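Local coordinates for protein choline kinase (PDB 3MES) that probably phosphorylates choline, and perhaps ethanolamine, using magnesium and a nucleotide phosphate donor, at residues S177-N182 and S335-Q340; I197-I202 and E243-E248; E252-L255 and F260-V263; M356-E361 and N418-N423. All coordinates share one frame; numbering follows the deposited sequence.

Interaction 1. Residues S177-N182 and S335-Q340; sequences SLHIIN and SVYLSQ
His179 ND1 and Tyr337 OH share a short hydrogen bond of 2.6 Å, and either atom could be the donor. The hydroxyl arrives at the edge of the imidazole, close to its plane, while ND1 in turn lies in the plane of the phenol ring. The two rings are nearly perpendicular, at 81°, yet meet obliquely and form no stack. Tyr337 gets there because CG stands anti to its backbone N (chi1 172°), which carries the phenol across from helix 327-342 to the end of helix 165-179. At the far side of the imidazole, NE2 bonds to Asp297 OD2, and the ring is thereby held at both nitrogens. Val263 and Ala294 pack on both His179 and Tyr337.

A second approach lies nearby, between Ser177 and Gln340. Gln340 bends at chi2 so that its CG lies 3.6 Å from Ser177 N and its amide beside Ser177 OG. Gln340 NE2 and Ser177 OG are 2.9 Å apart, but the angle is too poor for a hydrogen bond; NE2 donates instead to Lys173 O. Within helix 327-342, Ser339 OG donates to Ser335 O at 2.7 Å, and the backbone N-H of the same serine reaches that oxygen from the opposite face of the carbonyl. His166 of the second subunit packs against Val336, Ser339 and Gln340, placing this helix at the dimer interface.

The contact thus joins two helices of the helical lobe through a chain of hydrogen bonds from Asp297 through the buried His179 to the buried Tyr337, in which the carboxylate would be expected to polarise the imidazole and strengthen its hold on the tyrosine hydroxyl.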
loop_
_atom_site.group_PDB
_atom_site.type_symbol
_atom_site.label_atom_id
_atom_site.label_comp_id
_atom_site.label_asym_id
_atom_site.label_seq_id
_atom_site.Cartn_x
_atom_site.Cartn_y
_atom_site.Cartn_z
ATOM N N SER B 177 -8.403 -3.326 -6.499
ATOM C CA SER B 177 -8.446 -4.755 -6.193
ATOM C C SER B 177 -9.872 -5.225 -5.953
ATOM O O SER B 177 -10.218 -6.369 -6.243
ATOM C CB SER B 177 -7.588 -5.070 -4.967
ATOM O OG SER B 177 -6.221 -5.178 -5.321
ATOM N N LEU B 178 -10.693 -4.330 -5.418
ATOM C CA LEU B 178 -12.077 -4.641 -5.096
ATOM C C LEU B 178 -12.953 -4.536 -6.341
ATOM O O LEU B 178 -13.920 -5.279 -6.500
ATOM C CB LEU B 178 -12.572 -3.692 -3.999
ATOM C CG LEU B 178 -13.973 -3.883 -3.412
ATOM C CD1 LEU B 178 -14.964 -2.905 -4.017
ATOM C CD2 LEU B 178 -14.447 -5.330 -3.561
ATOM N N HIS B 179 -12.594 -3.618 -7.231
ATOM C CA HIS B 179 -13.378 -3.354 -8.429
ATOM C C HIS B 179 -13.368 -4.500 -9.440
ATOM O O HIS B 179 -14.362 -4.731 -10.126
ATOM C CB HIS B 179 -12.896 -2.062 -9.090
ATOM C CG HIS B 179 -13.515 -0.826 -8.516
ATOM N ND1 HIS B 179 -13.651 0.342 -9.236
ATOM C CD2 HIS B 179 -14.061 -0.584 -7.301
ATOM C CE1 HIS B 179 -14.240 1.254 -8.484
ATOM N NE2 HIS B 179 -14.499 0.718 -7.304
ATOM N N ILE B 180 -12.254 -5.220 -9.527
ATOM C CA ILE B 180 -12.083 -6.234 -10.570
ATOM C C ILE B 180 -12.723 -7.593 -10.261
ATOM O O ILE B 180 -12.810 -8.451 -11.138
ATOM C CB ILE B 180 -10.589 -6.443 -10.921
ATOM C CG1 ILE B 180 -9.767 -6.711 -9.659
ATOM C CG2 ILE B 180 -10.036 -5.244 -11.664
ATOM C CD1 ILE B 180 -9.851 -8.135 -9.169
ATOM N N ILE B 181 -13.179 -7.787 -9.027
ATOM C CA ILE B 181 -13.696 -9.093 -8.613
ATOM C C ILE B 181 -14.840 -9.609 -9.488
ATOM O O ILE B 181 -14.985 -10.818 -9.672
ATOM C CB ILE B 181 -14.146 -9.100 -7.134
ATOM C CG1 ILE B 181 -15.316 -8.134 -6.923
ATOM C CG2 ILE B 181 -12.975 -8.771 -6.217
ATOM C CD1 ILE B 181 -15.725 -7.974 -5.474
ATOM N N ASN B 182 -15.648 -8.699 -10.029
ATOM C CA ASN B 182 -16.802 -9.103 -10.829
ATOM C C ASN B 182 -16.431 -9.519 -12.250
ATOM O O ASN B 182 -17.293 -9.932 -13.025
ATOM C CB ASN B 182 -17.867 -8.001 -10.863
ATOM C CG ASN B 182 -17.431 -6.790 -11.667
ATOM O OD1 ASN B 182 -18.152 -6.322 -12.550
ATOM N ND2 ASN B 182 -16.243 -6.280 -11.367
ATOM N N SER B 335 -3.960 6.757 -12.175
ATOM C CA SER B 335 -2.863 6.010 -12.778
ATOM C C SER B 335 -2.590 4.732 -11.996
ATOM O O SER B 335 -2.366 3.668 -12.578
ATOM C CB SER B 335 -1.596 6.863 -12.836
ATOM O OG SER B 335 -1.804 8.014 -13.629
ATOM N N VAL B 336 -2.599 4.844 -10.673
ATOM C CA VAL B 336 -2.369 3.692 -9.810
ATOM C C VAL B 336 -3.550 2.732 -9.883
ATOM O O VAL B 336 -3.373 1.514 -9.917
ATOM C CB VAL B 336 -2.149 4.117 -8.347
ATOM C CG1 VAL B 336 -2.007 2.892 -7.453
ATOM C CG2 VAL B 336 -0.927 5.014 -8.232
ATOM N N TYR B 337 -4.754 3.294 -9.905
ATOM C CA TYR B 337 -5.976 2.507 -10.021
ATOM C C TYR B 337 -5.922 1.609 -11.252
ATOM O O TYR B 337 -6.073 0.388 -11.154
ATOM C CB TYR B 337 -7.199 3.432 -10.093
ATOM C CG TYR B 337 -8.500 2.720 -10.402
ATOM C CD1 TYR B 337 -9.270 2.164 -9.386
ATOM C CD2 TYR B 337 -8.956 2.602 -11.708
ATOM C CE1 TYR B 337 -10.455 1.512 -9.663
ATOM C CE2 TYR B 337 -10.139 1.950 -11.996
ATOM C CZ TYR B 337 -10.887 1.407 -10.969
ATOM O OH TYR B 337 -12.069 0.757 -11.250
ATOM N N LEU B 338 -5.696 2.222 -12.411
ATOM C CA LEU B 338 -5.666 1.497 -13.677
ATOM C C LEU B 338 -4.521 0.493 -13.740
ATOM O O LEU B 338 -4.668 -0.593 -14.300
ATOM C CB LEU B 338 -5.575 2.473 -14.852
ATOM C CG LEU B 338 -6.827 3.315 -15.093
ATOM C CD1 LEU B 338 -6.567 4.389 -16.142
ATOM C CD2 LEU B 338 -7.987 2.422 -15.503
ATOM N N SER B 339 -3.376 0.863 -13.175
ATOM C CA SER B 339 -2.251 -0.052 -13.102
ATOM C C SER B 339 -2.686 -1.313 -12.367
ATOM O O SER B 339 -2.250 -2.414 -12.694
ATOM C CB SER B 339 -1.063 0.599 -12.391
ATOM O OG SER B 339 -0.588 1.721 -13.116
ATOM N N GLN B 340 -3.560 -1.137 -11.382
ATOM C CA GLN B 340 -4.052 -2.247 -10.576
ATOM C C GLN B 340 -5.118 -3.052 -11.316
ATOM O O GLN B 340 -5.033 -4.278 -11.390
ATOM C CB GLN B 340 -4.593 -1.732 -9.238
ATOM C CG GLN B 340 -5.357 -2.766 -8.416
ATOM C CD GLN B 340 -4.463 -3.843 -7.835
ATOM O OE1 GLN B 340 -4.094 -4.798 -8.519
ATOM N NE2 GLN B 340 -4.118 -3.701 -6.561
#

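Interaction 2. Residues I197-I202 and E243-E248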
loop_
_atom_site.group_PDB
_atom_site.type_symbol
_atom_site.label_atom_id
_atom_site.label_comp_id
_atom_site.label_asym_id
_atom_site.label_seq_id
_atom_site.Cartn_x
_atom_site.Cartn_y
_atom_site.Cartn_z
ATOM N N ILE B 197 -25.886 0.628 -9.862
ATOM C CA ILE B 197 -26.909 0.957 -8.881
ATOM C C ILE B 197 -27.157 2.460 -8.770
ATOM O O ILE B 197 -28.128 2.890 -8.147
ATOM C CB ILE B 197 -26.524 0.410 -7.494
ATOM C CG1 ILE B 197 -27.737 0.397 -6.563
ATOM C CG2 ILE B 197 -25.369 1.217 -6.907
ATOM C CD1 ILE B 197 -27.493 -0.327 -5.263
ATOM N N LEU B 198 -26.286 3.251 -9.387
ATOM C CA LEU B 198 -26.279 4.695 -9.168
ATOM C C LEU B 198 -27.636 5.368 -9.368
ATOM O O LEU B 198 -28.034 6.216 -8.570
ATOM C CB LEU B 198 -25.203 5.381 -10.020
ATOM C CG LEU B 198 -25.379 5.456 -11.536
ATOM C CD1 LEU B 198 -24.383 6.440 -12.121
ATOM C CD2 LEU B 198 -25.229 4.086 -12.178
ATOM N N PHE B 199 -28.345 4.989 -10.428
ATOM C CA PHE B 199 -29.646 5.586 -10.716
ATOM C C PHE B 199 -30.761 4.994 -9.858
ATOM O O PHE B 199 -31.525 5.728 -9.233
ATOM C CB PHE B 199 -29.980 5.463 -12.199
ATOM C CG PHE B 199 -28.967 6.111 -13.097
ATOM C CD1 PHE B 199 -28.736 7.474 -13.027
ATOM C CD2 PHE B 199 -28.246 5.359 -14.009
ATOM C CE1 PHE B 199 -27.804 8.076 -13.850
ATOM C CE2 PHE B 199 -27.314 5.957 -14.837
ATOM C CZ PHE B 199 -27.092 7.317 -14.756
ATOM N N LYS B 200 -30.856 3.670 -9.835
ATOM C CA LYS B 200 -31.854 2.996 -9.013
ATOM C C LYS B 200 -31.838 3.552 -7.597
ATOM O O LYS B 200 -32.872 3.945 -7.057
ATOM C CB LYS B 200 -31.585 1.492 -8.971
ATOM C CG LYS B 200 -31.499 0.834 -10.332
ATOM C CD LYS B 200 -31.189 -0.647 -10.196
ATOM C CE LYS B 200 -30.878 -1.271 -11.545
ATOM N NZ LYS B 200 -30.593 -2.727 -11.421
ATOM N N ARG B 201 -30.653 3.575 -6.999
ATOM C CA ARG B 201 -30.492 4.037 -5.625
ATOM C C ARG B 201 -30.982 5.472 -5.458
ATOM O O ARG B 201 -31.660 5.792 -4.481
ATOM C CB ARG B 201 -29.030 3.908 -5.190
ATOM C CG ARG B 201 -28.729 4.448 -3.804
ATOM C CD ARG B 201 -27.405 3.909 -3.294
ATOM N NE ARG B 201 -27.485 2.483 -2.990
ATOM C CZ ARG B 201 -26.438 1.717 -2.700
ATOM N NH1 ARG B 201 -25.217 2.231 -2.679
ATOM N NH2 ARG B 201 -26.614 0.430 -2.437
ATOM N N ILE B 202 -30.643 6.333 -6.414
ATOM C CA ILE B 202 -31.087 7.721 -6.372
ATOM C C ILE B 202 -32.608 7.822 -6.409
ATOM O O ILE B 202 -33.209 8.546 -5.615
ATOM C CB ILE B 202 -30.491 8.558 -7.521
ATOM C CG1 ILE B 202 -29.025 8.886 -7.232
ATOM C CG2 ILE B 202 -31.288 9.836 -7.711
ATOM C CD1 ILE B 202 -28.353 9.720 -8.306
ATOM N N GLU B 243 -27.981 10.598 -23.583
ATOM C CA GLU B 243 -28.784 9.395 -23.739
ATOM C C GLU B 243 -29.214 8.870 -22.374
ATOM O O GLU B 243 -28.506 9.047 -21.383
ATOM C CB GLU B 243 -27.971 8.336 -24.482
ATOM C CG GLU B 243 -28.726 7.074 -24.837
ATOM C CD GLU B 243 -28.072 6.329 -25.983
ATOM O OE1 GLU B 243 -27.433 6.992 -26.829
ATOM O OE2 GLU B 243 -28.198 5.088 -26.046
ATOM N N LYS B 244 -30.381 8.236 -22.319
ATOM C CA LYS B 244 -30.833 7.609 -21.084
ATOM C C LYS B 244 -30.053 6.319 -20.865
ATOM O O LYS B 244 -29.402 5.817 -21.782
ATOM C CB LYS B 244 -32.338 7.334 -21.124
ATOM C CG LYS B 244 -33.176 8.573 -21.402
ATOM C CD LYS B 244 -34.540 8.485 -20.739
ATOM C CE LYS B 244 -34.407 8.473 -19.225
ATOM N NZ LYS B 244 -33.642 9.653 -18.723
ATOM N N PHE B 245 -30.112 5.784 -19.651
ATOM C CA PHE B 245 -29.329 4.596 -19.335
ATOM C C PHE B 245 -29.862 3.317 -19.961
ATOM O O PHE B 245 -31.053 3.017 -19.885
ATOM C CB PHE B 245 -29.201 4.386 -17.827
ATOM C CG PHE B 245 -28.656 3.034 -17.464
ATOM C CD1 PHE B 245 -27.311 2.866 -17.178
ATOM C CD2 PHE B 245 -29.484 1.923 -17.442
ATOM C CE1 PHE B 245 -26.806 1.619 -16.856
ATOM C CE2 PHE B 245 -28.986 0.673 -17.123
ATOM C CZ PHE B 245 -27.646 0.520 -16.829
ATOM N N SER B 246 -28.955 2.569 -20.575
ATOM C CA SER B 246 -29.221 1.207 -21.007
ATOM C C SER B 246 -27.925 0.432 -20.823
ATOM O O SER B 246 -26.852 1.029 -20.724
ATOM C CB SER B 246 -29.665 1.174 -22.470
ATOM O OG SER B 246 -28.631 1.618 -23.329
ATOM N N MET B 247 -28.016 -0.891 -20.759
ATOM C CA MET B 247 -26.816 -1.708 -20.653
ATOM C C MET B 247 -26.042 -1.573 -21.954
ATOM O O MET B 247 -24.838 -1.819 -22.011
ATOM C CB MET B 247 -27.176 -3.170 -20.402
ATOM C CG MET B 247 -26.145 -3.914 -19.575
ATOM S SD MET B 247 -25.861 -3.094 -17.991
ATOM C CE MET B 247 -27.547 -2.834 -17.450
ATOM N N GLU B 248 -26.760 -1.174 -22.996
ATOM C CA GLU B 248 -26.186 -0.933 -24.309
ATOM C C GLU B 248 -25.325 0.323 -24.256
ATOM O O GLU B 248 -24.130 0.287 -24.548
ATOM C CB GLU B 248 -27.316 -0.756 -25.325
ATOM C CG GLU B 248 -26.946 -1.053 -26.768
ATOM C CD GLU B 248 -28.173 -1.223 -27.644
ATOM O OE1 GLU B 248 -29.115 -1.932 -27.222
ATOM O OE2 GLU B 248 -28.201 -0.651 -28.754
#
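Phe199 and Phe245 form an aromatic pair that joins the first turn of helix 198-214 to the loop leading into helix 247-254, in the helical C-terminal lobe of the kinase-like fold. Ile197 comes just before the helix; its CG1 lies 3.9 Å above the plane of the Arg201 guanidinium, toward the rim, and its O accepts a hydrogen bond from the backbone N of Arg201. Leu198, buried, packs on Phe363 and Ile366 and sets CG over the centre of the Phe199 ring, 3.7 Å above the plane.

Phe199 carries the contact. With CG anti to the carbonyl carbon (chi1 -58°), its ring leans out so that the CD2-CE2 side meets Phe245, CE2 lying 3.9 Å from Phe245 CB and the same distance from Phe245 CD1. The ring centroids are 5.9 Å apart and, with planes inclined at 60°, the rings meet obliquely through apolar contact. Glu236 and Ile239 of helix 235-239 also touch Phe199, while Pro196 and Met240 pack on Phe245.

Lys200 faces outward and forms salt bridges with Asp193 and Glu195. Arg201 NH1 bonds to Tyr288 O. Ile202 completes the turn against Ile369 and Leu373 of helix 364-376.

On the partner segment, the backbone N of Phe245 is bonded to Glu236 OE1, which fixes the loop from which the ring projects. The next residue, Ser246, stands at the N-cap of helix 247-254, its OG accepting a hydrogen bond from the backbone N of Arg249.

Interaction 3. Residues E252-L255 and F260-V263; sequences ELKL and FSLV
Leu253 covers one face of the Phe260 ring. Its CD2 makes a CH-pi contact, 4.2 Å from the ring centroid and 23° off the normal, displaced toward the CD1-CE1 rim. Leu253 CB packs closer to the root of the same side chain, 3.7 Å from Phe260 CB, so the leucine touches both the root and the ring of the phenylalanine.

Lys254 works alongside, with its aliphatic part. CG anti to the backbone N (chi1 171°) sends the chain along the backbone of Ser261 and Leu262, with CB 3.8 Å from Phe260 O, and a bend at chi3 brings CE within 3.6 Å of Ser261 CA. CE also lies 3.9 Å from Ser261 OG. The methylenes therefore cover the backbone between Phe260 and Leu262. The backbones themselves are close, Lys254 CA and Phe260 CA standing 4.7 Å apart.

The next shell positions these groups. Phe363 meets the Phe260 ring with its plane inclined to it, and Leu421 packs on the same side chain; Met240 lies against Leu253. Ser261 is held by backbone hydrogen bonding with Ala294, and Val263 by the same with Asn292, while Pro196 packs on Leu262.

Together these contacts fold the end of helix 247-254 back on the start of strand 262-265. This short helix-to-strand connection belongs to the C-terminal lobe of the kinase-like fold, where the strand, antiparallel to 290-293, leads within a few residues to Asp268, Gln270 and Asn272, which line the pockets of the bound ligands.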
loop_
_atom_site.group_PDB
_atom_site.type_symbol
_atom_site.label_atom_id
_atom_site.label_comp_id
_atom_site.label_asym_id
_atom_site.label_seq_id
_atom_site.Cartn_x
_atom_site.Cartn_y
_atom_site.Cartn_z
ATOM N N GLU B 252 -21.077 0.662 -24.535
ATOM C CA GLU B 252 -20.490 1.558 -25.520
ATOM C C GLU B 252 -19.604 2.586 -24.824
ATOM O O GLU B 252 -18.503 2.885 -25.283
ATOM C CB GLU B 252 -21.579 2.262 -26.336
ATOM C CG GLU B 252 -21.041 3.118 -27.472
ATOM C CD GLU B 252 -22.109 3.971 -28.134
ATOM O OE1 GLU B 252 -23.270 3.957 -27.667
ATOM O OE2 GLU B 252 -21.784 4.662 -29.124
ATOM N N LEU B 253 -20.089 3.119 -23.707
ATOM C CA LEU B 253 -19.346 4.122 -22.953
ATOM C C LEU B 253 -18.041 3.575 -22.375
ATOM O O LEU B 253 -17.045 4.294 -22.299
ATOM C CB LEU B 253 -20.218 4.721 -21.848
ATOM C CG LEU B 253 -20.951 6.012 -22.220
ATOM C CD1 LEU B 253 -21.447 5.962 -23.654
ATOM C CD2 LEU B 253 -22.092 6.300 -21.254
ATOM N N LYS B 254 -18.049 2.308 -21.969
ATOM C CA LYS B 254 -16.840 1.672 -21.451
ATOM C C LYS B 254 -15.734 1.661 -22.501
ATOM O O LYS B 254 -14.551 1.760 -22.175
ATOM C CB LYS B 254 -17.129 0.241 -20.984
ATOM C CG LYS B 254 -15.879 -0.548 -20.626
ATOM C CD LYS B 254 -16.205 -2.003 -20.330
ATOM C CE LYS B 254 -17.205 -2.120 -19.191
ATOM N NZ LYS B 254 -17.647 -3.527 -18.977
ATOM N N LEU B 255 -16.122 1.532 -23.765
ATOM C CA LEU B 255 -15.157 1.533 -24.859
ATOM C C LEU B 255 -14.366 2.834 -24.917
ATOM O O LEU B 255 -13.271 2.875 -25.474
ATOM C CB LEU B 255 -15.854 1.283 -26.199
ATOM C CG LEU B 255 -15.824 -0.154 -26.729
ATOM C CD1 LEU B 255 -16.044 -1.165 -25.610
ATOM C CD2 LEU B 255 -16.849 -0.336 -27.838
ATOM N N PHE B 260 -16.515 4.318 -17.189
ATOM C CA PHE B 260 -17.848 3.751 -17.357
ATOM C C PHE B 260 -17.786 2.227 -17.316
ATOM O O PHE B 260 -18.704 1.532 -17.747
ATOM C CB PHE B 260 -18.484 4.258 -18.651
ATOM C CG PHE B 260 -18.646 5.754 -18.695
ATOM C CD1 PHE B 260 -19.740 6.364 -18.104
ATOM C CD2 PHE B 260 -17.700 6.550 -19.314
ATOM C CE1 PHE B 260 -19.890 7.739 -18.139
ATOM C CE2 PHE B 260 -17.845 7.924 -19.355
ATOM C CZ PHE B 260 -18.941 8.519 -18.765
ATOM N N SER B 261 -16.684 1.721 -16.784
ATOM C CA SER B 261 -16.517 0.296 -16.585
ATOM C C SER B 261 -17.449 -0.168 -15.468
ATOM O O SER B 261 -17.712 0.574 -14.519
ATOM C CB SER B 261 -15.064 -0.005 -16.223
ATOM O OG SER B 261 -14.829 -1.398 -16.176
ATOM N N LEU B 262 -17.957 -1.388 -15.589
ATOM C CA LEU B 262 -18.837 -1.942 -14.569
ATOM C C LEU B 262 -18.042 -2.763 -13.566
ATOM O O LEU B 262 -17.467 -3.794 -13.912
ATOM C CB LEU B 262 -19.941 -2.784 -15.205
ATOM C CG LEU B 262 -20.952 -1.965 -16.005
ATOM C CD1 LEU B 262 -22.088 -2.843 -16.507
ATOM C CD2 LEU B 262 -21.483 -0.826 -15.149
ATOM N N VAL B 263 -18.014 -2.296 -12.324
ATOM C CA VAL B 263 -17.193 -2.915 -11.292
ATOM C C VAL B 263 -17.987 -3.093 -10.008
ATOM O O VAL B 263 -19.053 -2.499 -9.843
ATOM C CB VAL B 263 -15.965 -2.046 -10.986
ATOM C CG1 VAL B 263 -15.265 -1.646 -12.280
ATOM C CG2 VAL B 263 -16.384 -0.809 -10.206
#

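Interaction 4. Residues M356-E361 and N418-N423; sequences MTKAVE and NSWLFN
Lys358 lies flat across the indole of Trp420, using its alkyl chain as well as its charge. CE makes a CH-pi contact 3.6 Å from the centroid of the six-membered ring, only 12° off the normal, and NZ, 4.3 Å from the same centroid, adds an off-centre cation-pi contact. The lysine and the indole run antiparallel, each pointing toward the other's backbone. A bend at chi3 sets NZ toward the CE3 side; the modelled approach of CG to the ring is too close and doubtful in detail.

The opposite face of the indole is covered by Leu421 CB, 4.2 Å above the plane, so the ring is sandwiched between lysine and leucine. Ala359 meets the ring edge, its N lying near the plane 3.9 Å from Trp420 CH2. Across the bicycle, Trp420 NE1 donates to Ile414 O, which fixes the indole's rotation.

Trp420 itself begins a type I beta turn, closed by Asn423 N bonding to Trp420 O at 2.8 Å. The arrangement is one of a C-terminal tail packed on a helix: past helix 391-411, the chain end lays its tryptophan against helix 351-362 at the margin of the helical lobe.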
loop_
_atom_site.group_PDB
_atom_site.type_symbol
_atom_site.label_atom_id
_atom_site.label_comp_id
_atom_site.label_asym_id
_atom_site.label_seq_id
_atom_site.Cartn_x
_atom_site.Cartn_y
_atom_site.Cartn_z
ATOM N N MET B 356 -9.971 9.603 -18.512
ATOM C CA MET B 356 -10.709 9.060 -17.378
ATOM C C MET B 356 -10.821 10.068 -16.242
ATOM O O MET B 356 -11.841 10.135 -15.557
ATOM C CB MET B 356 -10.070 7.763 -16.874
ATOM C CG MET B 356 -10.772 7.174 -15.663
ATOM S SD MET B 356 -10.193 5.525 -15.229
ATOM C CE MET B 356 -11.239 5.161 -13.821
ATOM N N THR B 357 -9.769 10.852 -16.045
ATOM C CA THR B 357 -9.769 11.846 -14.981
ATOM C C THR B 357 -10.905 12.850 -15.155
ATOM O O THR B 357 -11.604 13.180 -14.198
ATOM C CB THR B 357 -8.432 12.595 -14.908
ATOM O OG1 THR B 357 -7.370 11.654 -14.714
ATOM C CG2 THR B 357 -8.443 13.582 -13.752
ATOM N N LYS B 358 -11.091 13.333 -16.379
ATOM C CA LYS B 358 -12.134 14.317 -16.646
ATOM C C LYS B 358 -13.514 13.665 -16.669
ATOM O O LYS B 358 -14.513 14.287 -16.308
ATOM C CB LYS B 358 -11.850 15.074 -17.949
ATOM C CG LYS B 358 -11.878 14.208 -19.194
ATOM C CD LYS B 358 -10.959 14.758 -20.285
ATOM C CE LYS B 358 -11.447 16.097 -20.816
ATOM N NZ LYS B 358 -10.698 16.500 -22.043
ATOM N N ALA B 359 -13.563 12.406 -17.088
ATOM C CA ALA B 359 -14.810 11.650 -17.085
ATOM C C ALA B 359 -15.287 11.401 -15.656
ATOM O O ALA B 359 -16.479 11.507 -15.364
ATOM C CB ALA B 359 -14.638 10.330 -17.828
ATOM N N VAL B 360 -14.349 11.074 -14.771
ATOM C CA VAL B 360 -14.672 10.808 -13.373
ATOM C C VAL B 360 -15.285 12.029 -12.699
ATOM O O VAL B 360 -16.060 11.901 -11.751
ATOM C CB VAL B 360 -13.423 10.375 -12.576
ATOM C CG1 VAL B 360 -13.710 10.411 -11.087
ATOM C CG2 VAL B 360 -12.971 8.993 -13.004
ATOM N N GLU B 361 -14.929 13.212 -13.188
ATOM C CA GLU B 361 -15.457 14.459 -12.636
ATOM C C GLU B 361 -16.979 14.505 -12.721
ATOM O O GLU B 361 -17.645 15.030 -11.831
ATOM C CB GLU B 361 -14.852 15.666 -13.353
ATOM C CG GLU B 361 -13.437 15.996 -12.913
ATOM C CD GLU B 361 -13.363 16.363 -11.443
ATOM O OE1 GLU B 361 -12.943 15.506 -10.637
ATOM O OE2 GLU B 361 -13.736 17.502 -11.090
ATOM N N ASN B 418 -21.093 14.690 -24.365
ATOM C CA ASN B 418 -21.120 14.529 -25.814
ATOM C C ASN B 418 -20.331 15.587 -26.581
ATOM O O ASN B 418 -20.201 15.502 -27.802
ATOM C CB ASN B 418 -22.563 14.452 -26.328
ATOM C CG ASN B 418 -23.386 15.673 -25.956
ATOM O OD1 ASN B 418 -22.846 16.728 -25.615
ATOM N ND2 ASN B 418 -24.704 15.534 -26.027
ATOM N N SER B 419 -19.798 16.577 -25.871
ATOM C CA SER B 419 -19.051 17.650 -26.523
ATOM C C SER B 419 -17.546 17.384 -26.580
ATOM O O SER B 419 -16.801 18.166 -27.165
ATOM C CB SER B 419 -19.323 18.997 -25.844
ATOM O OG SER B 419 -18.778 19.038 -24.536
ATOM N N TRP B 420 -17.101 16.283 -25.977
ATOM C CA TRP B 420 -15.678 15.950 -25.983
ATOM C C TRP B 420 -15.398 14.446 -25.970
ATOM O O TRP B 420 -14.538 13.962 -26.705
ATOM C CB TRP B 420 -14.950 16.639 -24.818
ATOM C CG TRP B 420 -15.289 16.088 -23.460
ATOM C CD1 TRP B 420 -16.284 16.511 -22.626
ATOM C CD2 TRP B 420 -14.623 15.018 -22.775
ATOM N NE1 TRP B 420 -16.282 15.769 -21.469
ATOM C CE2 TRP B 420 -15.273 14.846 -21.536
ATOM C CE3 TRP B 420 -13.544 14.188 -23.092
ATOM C CZ2 TRP B 420 -14.879 13.876 -20.613
ATOM C CZ3 TRP B 420 -13.154 13.226 -22.174
ATOM C CH2 TRP B 420 -13.822 13.078 -20.951
ATOM N N LEU B 421 -16.132 13.715 -25.137
ATOM C CA LEU B 421 -15.885 12.287 -24.942
ATOM C C LEU B 421 -15.731 11.509 -26.248
ATOM O O LEU B 421 -14.903 10.603 -26.343
ATOM C CB LEU B 421 -16.996 11.665 -24.091
ATOM C CG LEU B 421 -16.846 10.180 -23.755
ATOM C CD1 LEU B 421 -15.549 9.919 -22.999
ATOM C CD2 LEU B 421 -18.045 9.682 -22.960
ATOM N N PHE B 422 -16.528 11.860 -27.251
ATOM C CA PHE B 422 -16.543 11.106 -28.502
ATOM C C PHE B 422 -15.648 11.722 -29.581
ATOM O O PHE B 422 -15.624 11.250 -30.715
ATOM C CB PHE B 422 -17.976 10.959 -29.023
ATOM C CG PHE B 422 -18.953 10.490 -27.983
ATOM C CD1 PHE B 422 -18.863 9.213 -27.454
ATOM C CD2 PHE B 422 -19.963 11.324 -27.536
ATOM C CE1 PHE B 422 -19.759 8.778 -26.495
ATOM C CE2 PHE B 422 -20.864 10.895 -26.578
ATOM C CZ PHE B 422 -20.760 9.620 -26.057
ATOM N N ASN B 423 -14.913 12.769 -29.221
ATOM C CA ASN B 423 -14.030 13.442 -30.168
ATOM C C ASN B 423 -12.576 13.036 -29.955
ATOM O O ASN B 423 -11.995 12.323 -30.773
ATOM C CB ASN B 423 -14.185 14.952 -30.058
#

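How the interactions relate
Along the chain, interactions 2 and 3 come in turn between the two segments of interaction 1, and interaction 4 follows. Interactions 2 and 3 share helix 247-254, have centres about 12 Å apart, and touch where Met247 meets Leu262. Interaction 3 is the hub: Val263 and Leu262 touch Asn182 of interaction 1, and Phe260 packs on Leu421 and Ala359 of interaction 4, whose centre lies about 13 Å away. Met356 packs on Tyr337 and Leu338, joining helices 327-342 and 351-362, which follow each other in the chain. Interactions 1 and 2, about 22 Å apart between centres, do not touch. Together the contacts tie helices 165-179, 247-254, 327-342 and 351-362 to one another by way of segment 260-263, away from the bound ligands and magnesium.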